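Local structure of glycerol dehydrogenase (Bacillus coagulans, 6CSJ) at residues A[31-36]-A[74-79]; A[103-108]-A[142-147]; A[167-172]-A[208-213]; A[175-180]-A[290-295]; A[309-314]-A[361-366]. The protein oxidises glycerol with NAD+, probably along with related polyols, and as this double mutant has acquired D-lactate dehydrogenase activity. The protein carries 2 engineered substitutions. All blocks are in the same frame, centred on the assembly; numbering follows the deposited sequence.

Contact 1: residues A[31-36]-A[74-79]; sequences KAFIIA and ERLCEM
Phe33 and Leu76 make the tight part of this contact. Phe33 faces the helix, and with CG anti to the backbone N (chi1 -177°) the far end of its ring reaches it. Phe33 CZ lies 3.9 Å from Leu76 CD2 and 3.6 Å from Leu76 O, so the ring meets both a methyl and the helix backbone, and the two side chains cross at about a right angle. Two residues on, on the same face of the strand, Ile35 CG2 reaches Leu76 CD1 at 4.2 Å, a looser touch. Strand 32-36 and helix 70-82 run nearly antiparallel here, their axes 10.4 Å apart at an angle of 152°. The helix connects strand 59-63 to strand 87-92, which flank strand 32-36 on its two sides, so this beta-alpha-beta crossover passes over the middle strand of the three in the Rossmann-like sheet. Val103 of helix 94-106 closes in on Leu76 as well. The solvent side begins at Met79, which is partly exposed: its CB sits 4.0 Å from Phe33 CZ, and the side chain also rests on Ala62. Exposed residues of the helix such as Arg75, which forms a salt bridge with Glu72, lie away from the strand.

Contact 2: residues A[103-108]-A[142-147]; sequences VGYYNN and MLPLNP
Tyr105 spreads its side chain over two neighbours in the loop 142-147, Leu143 at its root and Pro144 further out. With CG anti to the backbone N (chi1 171°), the phenol swings off the last turn of helix 94-106 toward that loop. Leu143 does not aim its CB at the helix, but CG anti to the carbonyl carbon (chi1 -56°) brings one branch nearer, CD2 coming within 3.8 Å of Tyr105 CB. The Tyr105 and Pro144 side chains cross at about a right angle, Pro144 CD lying 3.5 Å from Tyr105 CD1 and Pro144 CG 3.6 Å from Tyr105 CE1. Tyr105 CD2, on the other flank of the same ring, sits 4.0 Å above the centre of the Tyr106 ring. The helix then ends in a Schellman motif, with Asn108 at positive phi (56°). On the other side of the contact, the loop has just left the hairpin 127-131/137-142. Carbon meets carbon throughout, and the tyrosine and proline are exposed, so what holds helix end and loop together here is dispersion and the shedding of water, without directional bonds.

Contact 3: residues A[167-172]-A[208-213]; sequences SGMGDA and DTQILE
Two helices, 162-173 and 197-221, come close enough here for the CA atoms of Met169 and Gln210 to stand 6.5 Å apart, and Gln210 fills the space between them. Its chain leaves the backbone with CG anti to the carbonyl carbon and then bends at chi2 (-57°), which lays the amide against the neighbouring helix instead of letting it run straight on. The two ends of the amide meet different residues. Gln210 OE1 presses on the start of the Met169 side chain, 3.1 Å from Met169 CB and 3.2 Å from Met169 CG, whereas Gln210 NE2 lies 3.2 Å from Ala172 CB. Met169 itself is extended beyond CG and its end leads away from helix 197-221; the side chain also touches Phe299 of helix 290-303, a ring that packs on Gln210 too. All three contacting residues are buried in the helical half of the chain. The NE2 end has its real polar partner in Asn237 OD1 of helix 228-248, so the amide ties a third helix into the group. That bond is consistent with this way round of the amide. It probably leaves OE1 the worse placed: this buried oxygen has Met169 CB and CG close against it and no hydrogen-bond partner in the model, an arrangement that probably costs some stability.

Contact 4: residues A[175-180]-A[290-295]; sequences TYFEAR and KAEIEE
Arg180 and Glu292 reach toward each other from opposite directions and meet end-on, the guanidinium offering NH1 and NH2 to the two carboxylate oxygens. Arg180 NH2 is 2.9 Å from Glu292 OE1, in a nearly straight bond (170°), and Arg180 NH1 is 3.2 Å from Glu292 OE2. Both oxygens lie almost in the guanidinium plane and are approached on their syn sides, but the carboxylate is twisted, the two planes lying 36° apart. A bend at chi3 (68°) turns the arginine's tip to this position. Phe177, one turn earlier, holds the flank of the pair: the CZ of Arg180 lies at its ring edge, in plane, and Phe177 CE1 is 3.8 Å from Glu292 OE1. Tyr207 of helix 197-221 packs edge-to-face with that phenylalanine. The bidentate salt bridge joins helix 175-185 to helix 290-303 within the all-helical domain. Since Arg180 NH2 also pairs with Glu286, one cation serves two acids, which would favour keeping both carboxylates ionised.

Contact 5: residues A[309-314]-A[361-366]; sequences LGDLGV and YYKEKW
The carboxylate of Asp311 divides its oxygens between two partners: OD1 takes Lys363 across the contact, while OD2 accepts the backbone N of Val307 in its own loop. Among the rings near the chain's end, Tyr361 CD2 stands 3.7 Å above the centre of one face of the Tyr362 ring. Tyr362 CD1 in turn lies 3.5 Å above one face of the Trp366 ring, toward the rim. The bond between the segments is a single salt bridge, Lys363 NZ to Asp311 OD1 at 2.9 Å, weak as a hydrogen bond. Lysine and aspartate come from opposite directions, and a bend in the lysine at chi3 (62°) brings the ammonium to the acid. Little surface is buried, and Lys363 is exposed. The loop follows helix 290-303 and precedes helix 319-329 in the chain, and sets Leu309 and Leu312 on Phe277 of helix 271-285; the C-terminal helix 345-365 rests Lys363 on Leu301 of helix 290-303.

How the contacts relate
Contacts 1 and 2 belong to the N-terminal, sheet-containing half, and contacts 3, 4 and 5 to the helical half that follows it, on the opposite side of the chain's centre from contacts 1 and 2. The first two, with centres about 14 Å apart, share the border of helices 70-82 and 94-106, where Cys77 O meets Asn107 ND2 at 3.1 Å. Contacts 3 and 4 alternate along the chain, their centres about 12 Å apart; Ile211 touches Glu295. Contact 5 closes last, its centre about 19 Å from that of contact 4, joined by a probable, weak hydrogen bond between Tyr362 OH and Glu294 OE2. This two-domain split is that of iron-containing alcohol dehydrogenases, whose active site lies in the cleft between the halves.

Contact 1: residues A[31-36]-A[74-79]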
# COMPACT_ATOMS: atom_id res chain seq x y z
N LYS A 31 23.03 7.34 15.85
CA LYS A 31 23.03 8.40 14.83
C LYS A 31 22.05 8.08 13.68
O LYS A 31 22.29 7.17 12.90
CB LYS A 31 24.46 8.57 14.30
CG LYS A 31 24.66 9.64 13.24
CD LYS A 31 24.57 11.04 13.82
CE LYS A 31 24.56 12.10 12.72
NZ LYS A 31 25.86 12.25 12.02
N ALA A 32 20.98 8.86 13.60
CA ALA A 32 19.94 8.67 12.59
C ALA A 32 20.19 9.49 11.33
O ALA A 32 20.65 10.63 11.40
CB ALA A 32 18.58 9.02 13.17
N PHE A 33 19.89 8.89 10.18
CA PHE A 33 19.93 9.55 8.89
C PHE A 33 18.47 9.64 8.40
O PHE A 33 17.87 8.63 8.06
CB PHE A 33 20.81 8.74 7.94
CG PHE A 33 21.00 9.36 6.58
CD1 PHE A 33 21.87 10.42 6.41
CD2 PHE A 33 20.32 8.86 5.47
CE1 PHE A 33 22.06 10.99 5.15
CE2 PHE A 33 20.51 9.42 4.21
CZ PHE A 33 21.37 10.49 4.05
N ILE A 34 17.93 10.85 8.38
CA ILE A 34 16.49 11.07 8.20
C ILE A 34 16.20 11.65 6.82
O ILE A 34 16.48 12.82 6.56
CB ILE A 34 15.94 11.96 9.35
CG1 ILE A 34 16.19 11.28 10.71
CG2 ILE A 34 14.46 12.25 9.15
CD1 ILE A 34 15.79 12.07 11.92
N ILE A 35 15.64 10.82 5.94
CA ILE A 35 15.39 11.17 4.55
C ILE A 35 13.97 11.71 4.40
O ILE A 35 13.02 11.10 4.86
CB ILE A 35 15.57 9.93 3.63
CG1 ILE A 35 16.97 9.34 3.79
CG2 ILE A 35 15.33 10.29 2.17
CD1 ILE A 35 17.11 7.94 3.22
N ALA A 36 13.84 12.86 3.73
CA ALA A 36 12.54 13.47 3.44
C ALA A 36 12.66 14.44 2.27
O ALA A 36 13.70 15.10 2.11
CB ALA A 36 12.01 14.19 4.66
N GLU A 74 22.24 5.47 -4.16
CA GLU A 74 23.69 5.47 -3.98
C GLU A 74 24.19 6.77 -3.33
O GLU A 74 25.01 6.72 -2.41
CB GLU A 74 24.44 5.23 -5.31
CG GLU A 74 25.94 4.92 -5.15
CD GLU A 74 26.79 5.33 -6.38
OE1 GLU A 74 26.31 5.03 -7.49
OE2 GLU A 74 27.89 5.94 -6.24
N ARG A 75 23.69 7.91 -3.80
CA ARG A 75 24.04 9.23 -3.23
C ARG A 75 23.76 9.27 -1.72
O ARG A 75 24.62 9.68 -0.93
CB ARG A 75 23.27 10.34 -3.96
CG ARG A 75 23.64 11.77 -3.56
CD ARG A 75 22.81 12.80 -4.32
NE ARG A 75 21.44 12.94 -3.78
CZ ARG A 75 21.11 13.61 -2.67
NH1 ARG A 75 22.04 14.22 -1.92
NH2 ARG A 75 19.84 13.67 -2.28
N LEU A 76 22.57 8.82 -1.33
CA LEU A 76 22.15 8.83 0.08
C LEU A 76 22.89 7.79 0.93
O LEU A 76 23.19 8.07 2.10
CB LEU A 76 20.63 8.63 0.20
CG LEU A 76 19.79 9.76 -0.40
CD1 LEU A 76 18.36 9.33 -0.61
CD2 LEU A 76 19.85 11.02 0.45
N CYS A 77 23.18 6.62 0.37
CA CYS A 77 24.05 5.63 1.04
C CYS A 77 25.43 6.22 1.39
O CYS A 77 25.93 6.00 2.50
CB CYS A 77 24.28 4.39 0.17
SG CYS A 77 22.87 3.27 0.08
N GLU A 78 26.03 6.95 0.44
CA GLU A 78 27.35 7.57 0.64
C GLU A 78 27.27 8.64 1.72
O GLU A 78 28.05 8.60 2.67
CB GLU A 78 27.92 8.13 -0.68
CG GLU A 78 28.45 7.04 -1.62
CD GLU A 78 29.78 6.43 -1.17
OE1 GLU A 78 30.63 7.14 -0.59
OE2 GLU A 78 30.00 5.21 -1.40
N MET A 79 26.31 9.55 1.61
CA MET A 79 26.07 10.55 2.66
C MET A 79 25.88 9.91 4.03
O MET A 79 26.45 10.39 5.01
CB MET A 79 24.84 11.40 2.34
CG MET A 79 25.02 12.35 1.18
SD MET A 79 23.46 13.12 0.74
CE MET A 79 23.08 13.99 2.25

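Contact 2: residues A[103-108]-A[142-147]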
# COMPACT_ATOMS: atom_id res chain seq x y z
N VAL A 103 18.32 2.03 1.24
CA VAL A 103 19.52 2.54 1.94
C VAL A 103 19.88 1.66 3.14
O VAL A 103 21.06 1.37 3.35
CB VAL A 103 19.37 4.03 2.37
CG1 VAL A 103 20.47 4.46 3.33
CG2 VAL A 103 19.39 4.94 1.15
N GLY A 104 18.89 1.23 3.91
CA GLY A 104 19.14 0.35 5.05
C GLY A 104 19.67 -1.00 4.64
O GLY A 104 20.54 -1.56 5.31
N TYR A 105 19.15 -1.51 3.53
CA TYR A 105 19.62 -2.77 2.94
C TYR A 105 21.08 -2.68 2.47
O TYR A 105 21.91 -3.49 2.89
CB TYR A 105 18.70 -3.18 1.78
CG TYR A 105 19.20 -4.36 0.97
CD1 TYR A 105 19.50 -5.58 1.59
CD2 TYR A 105 19.38 -4.25 -0.41
CE1 TYR A 105 19.98 -6.65 0.86
CE2 TYR A 105 19.86 -5.32 -1.15
CZ TYR A 105 20.17 -6.51 -0.51
OH TYR A 105 20.64 -7.57 -1.24
N TYR A 106 21.38 -1.69 1.63
CA TYR A 106 22.75 -1.52 1.09
C TYR A 106 23.81 -1.20 2.17
O TYR A 106 24.87 -1.81 2.17
CB TYR A 106 22.78 -0.48 -0.06
CG TYR A 106 22.08 -0.95 -1.33
CD1 TYR A 106 22.51 -2.08 -2.02
CD2 TYR A 106 20.97 -0.27 -1.84
CE1 TYR A 106 21.86 -2.52 -3.18
CE2 TYR A 106 20.31 -0.70 -2.99
CZ TYR A 106 20.76 -1.83 -3.65
OH TYR A 106 20.12 -2.26 -4.78
N ASN A 107 23.50 -0.29 3.10
CA ASN A 107 24.42 0.04 4.22
C ASN A 107 24.32 -0.95 5.39
O ASN A 107 25.06 -0.80 6.36
CB ASN A 107 24.20 1.47 4.73
CG ASN A 107 24.63 2.54 3.75
OD1 ASN A 107 24.89 2.26 2.58
ND2 ASN A 107 24.68 3.79 4.22
N ASN A 108 23.41 -1.92 5.32
CA ASN A 108 23.22 -2.92 6.39
C ASN A 108 22.93 -2.28 7.76
O ASN A 108 23.54 -2.64 8.77
CB ASN A 108 24.41 -3.88 6.46
CG ASN A 108 24.13 -5.09 7.33
OD1 ASN A 108 23.09 -5.74 7.20
ND2 ASN A 108 25.05 -5.38 8.25
N MET A 142 13.50 -6.87 -3.83
CA MET A 142 13.02 -7.71 -2.73
C MET A 142 14.03 -7.59 -1.61
O MET A 142 15.21 -7.84 -1.83
CB MET A 142 12.91 -9.19 -3.12
CG MET A 142 12.25 -9.49 -4.45
SD MET A 142 10.50 -9.07 -4.54
CE MET A 142 10.11 -9.64 -6.18
N LEU A 143 13.58 -7.22 -0.41
CA LEU A 143 14.48 -7.03 0.71
C LEU A 143 14.49 -8.28 1.57
O LEU A 143 13.49 -8.98 1.62
CB LEU A 143 14.05 -5.82 1.52
CG LEU A 143 13.98 -4.54 0.69
CD1 LEU A 143 13.36 -3.43 1.50
CD2 LEU A 143 15.37 -4.15 0.20
N PRO A 144 15.62 -8.58 2.24
CA PRO A 144 15.66 -9.74 3.14
C PRO A 144 14.75 -9.61 4.36
O PRO A 144 14.29 -10.63 4.90
CB PRO A 144 17.13 -9.78 3.61
CG PRO A 144 17.88 -8.92 2.67
CD PRO A 144 16.93 -7.90 2.14
N LEU A 145 14.51 -8.38 4.81
CA LEU A 145 13.70 -8.12 6.00
C LEU A 145 12.68 -7.01 5.75
O LEU A 145 12.93 -6.07 4.99
CB LEU A 145 14.61 -7.72 7.17
CG LEU A 145 15.66 -8.74 7.64
CD1 LEU A 145 16.54 -8.10 8.71
CD2 LEU A 145 15.04 -10.03 8.19
N ASN A 146 11.52 -7.12 6.40
CA ASN A 146 10.59 -6.01 6.50
C ASN A 146 11.25 -4.91 7.31
O ASN A 146 12.05 -5.19 8.18
CB ASN A 146 9.29 -6.44 7.19
CG ASN A 146 8.50 -7.46 6.40
OD1 ASN A 146 8.85 -8.64 6.37
ND2 ASN A 146 7.41 -7.03 5.77
N PRO A 147 10.90 -3.63 7.03
CA PRO A 147 11.51 -2.53 7.78
C PRO A 147 11.41 -2.74 9.28
O PRO A 147 10.40 -3.28 9.76
CB PRO A 147 10.66 -1.31 7.37
CG PRO A 147 9.45 -1.86 6.66
CD PRO A 147 9.90 -3.15 6.06

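Contact 3: residues A[167-172]-A[208-213]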
# COMPACT_ATOMS: atom_id res chain seq x y z
N SER A 167 -8.44 6.02 -0.78
CA SER A 167 -7.67 5.16 -1.67
C SER A 167 -7.00 4.00 -0.92
O SER A 167 -6.97 2.88 -1.42
CB SER A 167 -6.62 5.97 -2.44
OG SER A 167 -6.07 5.20 -3.49
N GLY A 168 -6.51 4.27 0.29
CA GLY A 168 -5.99 3.22 1.17
C GLY A 168 -7.02 2.20 1.60
O GLY A 168 -6.69 1.04 1.80
N MET A 169 -8.28 2.63 1.73
CA MET A 169 -9.40 1.72 1.98
C MET A 169 -9.62 0.79 0.77
O MET A 169 -9.88 -0.40 0.94
CB MET A 169 -10.70 2.47 2.31
CG MET A 169 -10.64 3.39 3.52
SD MET A 169 -12.19 4.29 3.74
CE MET A 169 -11.71 5.65 4.82
N GLY A 170 -9.50 1.34 -0.44
CA GLY A 170 -9.61 0.56 -1.67
C GLY A 170 -8.57 -0.54 -1.76
O GLY A 170 -8.90 -1.70 -2.05
N ASP A 171 -7.32 -0.16 -1.49
CA ASP A 171 -6.19 -1.08 -1.42
C ASP A 171 -6.43 -2.17 -0.35
O ASP A 171 -6.24 -3.35 -0.62
CB ASP A 171 -4.89 -0.31 -1.11
CG ASP A 171 -3.65 -0.94 -1.72
OD1 ASP A 171 -3.75 -1.51 -2.83
OD2 ASP A 171 -2.56 -0.84 -1.10
N ALA A 172 -6.88 -1.75 0.83
CA ALA A 172 -7.21 -2.67 1.94
C ALA A 172 -8.37 -3.64 1.64
O ALA A 172 -8.40 -4.76 2.16
CB ALA A 172 -7.52 -1.87 3.20
N ASP A 208 -13.32 -6.57 7.43
CA ASP A 208 -14.37 -6.24 8.40
C ASP A 208 -14.25 -4.80 8.93
O ASP A 208 -15.27 -4.13 9.11
CB ASP A 208 -14.34 -7.19 9.59
CG ASP A 208 -14.76 -8.61 9.23
OD1 ASP A 208 -15.30 -8.83 8.14
OD2 ASP A 208 -14.54 -9.52 10.06
N THR A 209 -13.02 -4.36 9.18
CA THR A 209 -12.76 -3.00 9.67
C THR A 209 -13.13 -1.95 8.61
O THR A 209 -13.70 -0.92 8.94
CB THR A 209 -11.29 -2.82 10.13
OG1 THR A 209 -10.96 -3.80 11.12
CG2 THR A 209 -11.07 -1.44 10.72
N GLN A 210 -12.85 -2.23 7.33
CA GLN A 210 -13.25 -1.31 6.26
C GLN A 210 -14.76 -1.13 6.23
O GLN A 210 -15.25 0.00 6.21
CB GLN A 210 -12.76 -1.77 4.88
CG GLN A 210 -11.25 -1.89 4.72
CD GLN A 210 -10.49 -0.61 5.03
OE1 GLN A 210 -10.98 0.49 4.73
NE2 GLN A 210 -9.30 -0.74 5.62
N ILE A 211 -15.50 -2.25 6.27
CA ILE A 211 -16.97 -2.23 6.20
C ILE A 211 -17.57 -1.48 7.40
O ILE A 211 -18.41 -0.60 7.23
CB ILE A 211 -17.57 -3.67 6.07
CG1 ILE A 211 -17.07 -4.38 4.80
CG2 ILE A 211 -19.10 -3.66 6.10
CD1 ILE A 211 -17.25 -3.61 3.51
N LEU A 212 -17.11 -1.81 8.61
CA LEU A 212 -17.64 -1.19 9.84
C LEU A 212 -17.22 0.27 10.06
O LEU A 212 -18.00 1.06 10.60
CB LEU A 212 -17.25 -2.05 11.06
CG LEU A 212 -17.87 -3.46 11.12
CD1 LEU A 212 -17.23 -4.33 12.20
CD2 LEU A 212 -19.39 -3.39 11.33
N GLU A 213 -15.99 0.62 9.66
CA GLU A 213 -15.35 1.88 10.07
C GLU A 213 -15.05 2.89 8.97
O GLU A 213 -14.80 4.05 9.27
CB GLU A 213 -14.03 1.57 10.79
CG GLU A 213 -14.13 0.61 11.98
CD GLU A 213 -14.77 1.24 13.19
OE1 GLU A 213 -14.27 2.30 13.64
OE2 GLU A 213 -15.76 0.70 13.70

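Contact 4: residues A[175-180]-A[290-295]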
# COMPACT_ATOMS: atom_id res chain seq x y z
N THR A 175 -7.55 -7.21 0.26
CA THR A 175 -6.67 -8.09 1.02
C THR A 175 -7.26 -9.44 1.40
O THR A 175 -6.62 -10.47 1.19
CB THR A 175 -6.13 -7.41 2.29
OG1 THR A 175 -5.54 -6.15 1.95
CG2 THR A 175 -5.08 -8.31 2.98
N TYR A 176 -8.47 -9.44 1.98
CA TYR A 176 -9.12 -10.70 2.38
C TYR A 176 -9.41 -11.62 1.19
O TYR A 176 -9.17 -12.82 1.26
CB TYR A 176 -10.42 -10.44 3.15
CG TYR A 176 -11.14 -11.72 3.52
CD1 TYR A 176 -10.50 -12.70 4.28
CD2 TYR A 176 -12.44 -11.98 3.07
CE1 TYR A 176 -11.14 -13.88 4.61
CE2 TYR A 176 -13.09 -13.16 3.40
CZ TYR A 176 -12.43 -14.10 4.17
OH TYR A 176 -13.06 -15.28 4.50
N PHE A 177 -9.93 -11.04 0.10
CA PHE A 177 -10.34 -11.83 -1.05
C PHE A 177 -9.15 -12.48 -1.76
O PHE A 177 -9.22 -13.65 -2.17
CB PHE A 177 -11.16 -10.96 -2.02
CG PHE A 177 -12.40 -10.39 -1.39
CD1 PHE A 177 -13.44 -11.23 -0.97
CD2 PHE A 177 -12.53 -9.02 -1.18
CE1 PHE A 177 -14.58 -10.71 -0.36
CE2 PHE A 177 -13.68 -8.50 -0.58
CZ PHE A 177 -14.71 -9.35 -0.19
N GLU A 178 -8.05 -11.72 -1.85
CA GLU A 178 -6.81 -12.21 -2.46
C GLU A 178 -6.15 -13.27 -1.59
O GLU A 178 -5.67 -14.29 -2.12
CB GLU A 178 -5.84 -11.06 -2.75
CG GLU A 178 -6.40 -10.09 -3.78
CD GLU A 178 -5.35 -9.18 -4.39
OE1 GLU A 178 -4.83 -8.27 -3.70
OE2 GLU A 178 -5.07 -9.38 -5.59
N ALA A 179 -6.13 -13.05 -0.28
CA ALA A 179 -5.58 -14.02 0.68
C ALA A 179 -6.42 -15.29 0.76
O ALA A 179 -5.87 -16.40 0.81
CB ALA A 179 -5.45 -13.39 2.06
N ARG A 180 -7.74 -15.13 0.78
CA ARG A 180 -8.68 -16.28 0.75
C ARG A 180 -8.43 -17.14 -0.48
O ARG A 180 -8.33 -18.36 -0.37
CB ARG A 180 -10.13 -15.79 0.75
CG ARG A 180 -11.17 -16.90 0.85
CD ARG A 180 -12.59 -16.35 1.02
NE ARG A 180 -13.06 -15.67 -0.18
CZ ARG A 180 -14.25 -15.07 -0.32
NH1 ARG A 180 -15.11 -15.04 0.69
NH2 ARG A 180 -14.59 -14.49 -1.46
N LYS A 290 -23.80 -12.97 -4.79
CA LYS A 290 -24.34 -11.63 -5.03
C LYS A 290 -24.37 -10.77 -3.75
O LYS A 290 -24.18 -9.55 -3.83
CB LYS A 290 -25.74 -11.74 -5.65
CG LYS A 290 -26.32 -10.41 -6.11
CD LYS A 290 -27.44 -10.57 -7.13
CE LYS A 290 -28.71 -11.19 -6.51
NZ LYS A 290 -29.58 -10.19 -5.81
N ALA A 291 -24.60 -11.40 -2.58
CA ALA A 291 -24.61 -10.67 -1.30
C ALA A 291 -23.24 -10.06 -0.96
O ALA A 291 -23.17 -8.94 -0.46
CB ALA A 291 -25.08 -11.58 -0.17
N GLU A 292 -22.18 -10.81 -1.22
CA GLU A 292 -20.80 -10.36 -1.04
C GLU A 292 -20.46 -9.20 -2.00
O GLU A 292 -19.83 -8.23 -1.61
CB GLU A 292 -19.83 -11.53 -1.25
CG GLU A 292 -18.51 -11.46 -0.50
CD GLU A 292 -17.84 -12.84 -0.42
OE1 GLU A 292 -17.20 -13.25 -1.41
OE2 GLU A 292 -17.96 -13.51 0.61
N ILE A 293 -20.90 -9.31 -3.25
CA ILE A 293 -20.71 -8.25 -4.26
C ILE A 293 -21.43 -6.96 -3.86
O ILE A 293 -20.87 -5.86 -3.95
CB ILE A 293 -21.16 -8.71 -5.67
CG1 ILE A 293 -20.20 -9.79 -6.19
CG2 ILE A 293 -21.23 -7.55 -6.66
CD1 ILE A 293 -20.76 -10.60 -7.35
N GLU A 294 -22.68 -7.09 -3.43
CA GLU A 294 -23.48 -5.94 -3.00
C GLU A 294 -22.86 -5.23 -1.80
O GLU A 294 -22.85 -4.00 -1.77
CB GLU A 294 -24.93 -6.35 -2.69
CG GLU A 294 -25.76 -6.58 -3.93
CD GLU A 294 -27.16 -7.12 -3.66
OE1 GLU A 294 -27.66 -6.99 -2.52
OE2 GLU A 294 -27.76 -7.68 -4.60
N GLU A 295 -22.33 -5.98 -0.84
CA GLU A 295 -21.66 -5.39 0.31
C GLU A 295 -20.42 -4.56 -0.11
O GLU A 295 -20.21 -3.46 0.41
CB GLU A 295 -21.28 -6.45 1.35
CG GLU A 295 -20.59 -5.91 2.58
CD GLU A 295 -20.46 -6.92 3.69
OE1 GLU A 295 -21.41 -7.04 4.50
OE2 GLU A 295 -19.41 -7.59 3.78

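Contact 5: residues A[309-314]-A[361-366]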
# COMPACT_ATOMS: atom_id res chain seq x y z
N LEU A 309 -15.44 1.23 -14.87
CA LEU A 309 -14.35 1.77 -15.68
C LEU A 309 -14.51 3.28 -15.89
O LEU A 309 -13.53 4.00 -15.90
CB LEU A 309 -14.27 1.04 -17.03
CG LEU A 309 -13.80 -0.41 -16.92
CD1 LEU A 309 -14.05 -1.15 -18.22
CD2 LEU A 309 -12.33 -0.49 -16.52
N GLY A 310 -15.76 3.73 -16.02
CA GLY A 310 -16.08 5.16 -16.02
C GLY A 310 -15.52 5.91 -14.82
O GLY A 310 -14.90 6.96 -14.98
N ASP A 311 -15.70 5.34 -13.62
CA ASP A 311 -15.17 5.95 -12.39
C ASP A 311 -13.63 6.07 -12.39
O ASP A 311 -13.07 6.88 -11.65
CB ASP A 311 -15.61 5.18 -11.13
CG ASP A 311 -17.12 5.21 -10.89
OD1 ASP A 311 -17.83 6.03 -11.51
OD2 ASP A 311 -17.59 4.41 -10.05
N LEU A 312 -12.95 5.24 -13.18
CA LEU A 312 -11.50 5.33 -13.41
C LEU A 312 -11.10 6.27 -14.57
O LEU A 312 -9.92 6.32 -14.91
CB LEU A 312 -10.91 3.95 -13.68
CG LEU A 312 -11.18 2.86 -12.65
CD1 LEU A 312 -10.50 1.57 -13.13
CD2 LEU A 312 -10.67 3.25 -11.27
N GLY A 313 -12.06 6.98 -15.17
CA GLY A 313 -11.80 7.91 -16.27
C GLY A 313 -12.01 7.38 -17.68
O GLY A 313 -11.83 8.13 -18.66
N VAL A 314 -12.38 6.11 -17.82
CA VAL A 314 -12.55 5.47 -19.13
C VAL A 314 -13.93 5.83 -19.68
O VAL A 314 -14.94 5.32 -19.21
CB VAL A 314 -12.40 3.92 -19.05
CG1 VAL A 314 -12.47 3.31 -20.45
CG2 VAL A 314 -11.11 3.52 -18.38
N TYR A 361 -24.93 -1.14 -12.98
CA TYR A 361 -26.25 -1.65 -12.56
C TYR A 361 -26.62 -1.18 -11.16
O TYR A 361 -27.74 -0.68 -10.97
CB TYR A 361 -26.30 -3.19 -12.65
CG TYR A 361 -27.55 -3.80 -12.06
CD1 TYR A 361 -28.72 -3.92 -12.81
CD2 TYR A 361 -27.56 -4.26 -10.73
CE1 TYR A 361 -29.87 -4.48 -12.26
CE2 TYR A 361 -28.70 -4.81 -10.18
CZ TYR A 361 -29.85 -4.92 -10.95
OH TYR A 361 -30.98 -5.47 -10.38
N TYR A 362 -25.71 -1.32 -10.20
CA TYR A 362 -25.99 -0.93 -8.81
C TYR A 362 -25.99 0.58 -8.57
O TYR A 362 -26.77 1.07 -7.76
CB TYR A 362 -25.06 -1.67 -7.83
CG TYR A 362 -25.46 -3.12 -7.62
CD1 TYR A 362 -26.67 -3.44 -7.00
CD2 TYR A 362 -24.65 -4.17 -8.05
CE1 TYR A 362 -27.06 -4.76 -6.81
CE2 TYR A 362 -25.02 -5.49 -7.85
CZ TYR A 362 -26.22 -5.78 -7.24
OH TYR A 362 -26.60 -7.08 -7.05
N LYS A 363 -25.13 1.33 -9.27
CA LYS A 363 -25.21 2.80 -9.26
C LYS A 363 -26.58 3.33 -9.70
O LYS A 363 -27.12 4.24 -9.08
CB LYS A 363 -24.13 3.42 -10.14
CG LYS A 363 -22.80 3.58 -9.41
CD LYS A 363 -21.70 4.05 -10.36
CE LYS A 363 -21.92 5.40 -11.00
NZ LYS A 363 -20.67 5.69 -11.73
N GLU A 364 -27.13 2.74 -10.76
CA GLU A 364 -28.43 3.17 -11.28
C GLU A 364 -29.57 2.73 -10.35
O GLU A 364 -30.50 3.48 -10.14
CB GLU A 364 -28.65 2.62 -12.70
CG GLU A 364 -29.23 3.60 -13.71
CD GLU A 364 -28.70 3.38 -15.13
OE1 GLU A 364 -28.93 2.30 -15.71
OE2 GLU A 364 -28.04 4.30 -15.65
N LYS A 365 -29.46 1.53 -9.80
CA LYS A 365 -30.49 0.98 -8.91
C LYS A 365 -30.54 1.63 -7.52
O LYS A 365 -31.60 1.62 -6.90
CB LYS A 365 -30.34 -0.54 -8.79
CG LYS A 365 -31.44 -1.23 -8.00
CD LYS A 365 -31.40 -2.73 -8.16
CE LYS A 365 -32.54 -3.39 -7.41
NZ LYS A 365 -32.21 -3.59 -5.97
N TRP A 366 -29.42 2.18 -7.02
CA TRP A 366 -29.35 2.75 -5.66
C TRP A 366 -29.27 4.29 -5.58
O TRP A 366 -29.39 5.01 -6.57
CB TRP A 366 -28.16 2.12 -4.91
CG TRP A 366 -28.33 0.66 -4.56
CD1 TRP A 366 -29.50 -0.03 -4.44
CD2 TRP A 366 -27.28 -0.27 -4.22
NE1 TRP A 366 -29.25 -1.33 -4.07
CE2 TRP A 366 -27.90 -1.50 -3.92
CE3 TRP A 366 -25.89 -0.18 -4.16
CZ2 TRP A 366 -27.18 -2.65 -3.57
CZ3 TRP A 366 -25.16 -1.34 -3.79
CH2 TRP A 366 -25.82 -2.56 -3.51
OXT TRP A 366 -29.14 4.85 -4.50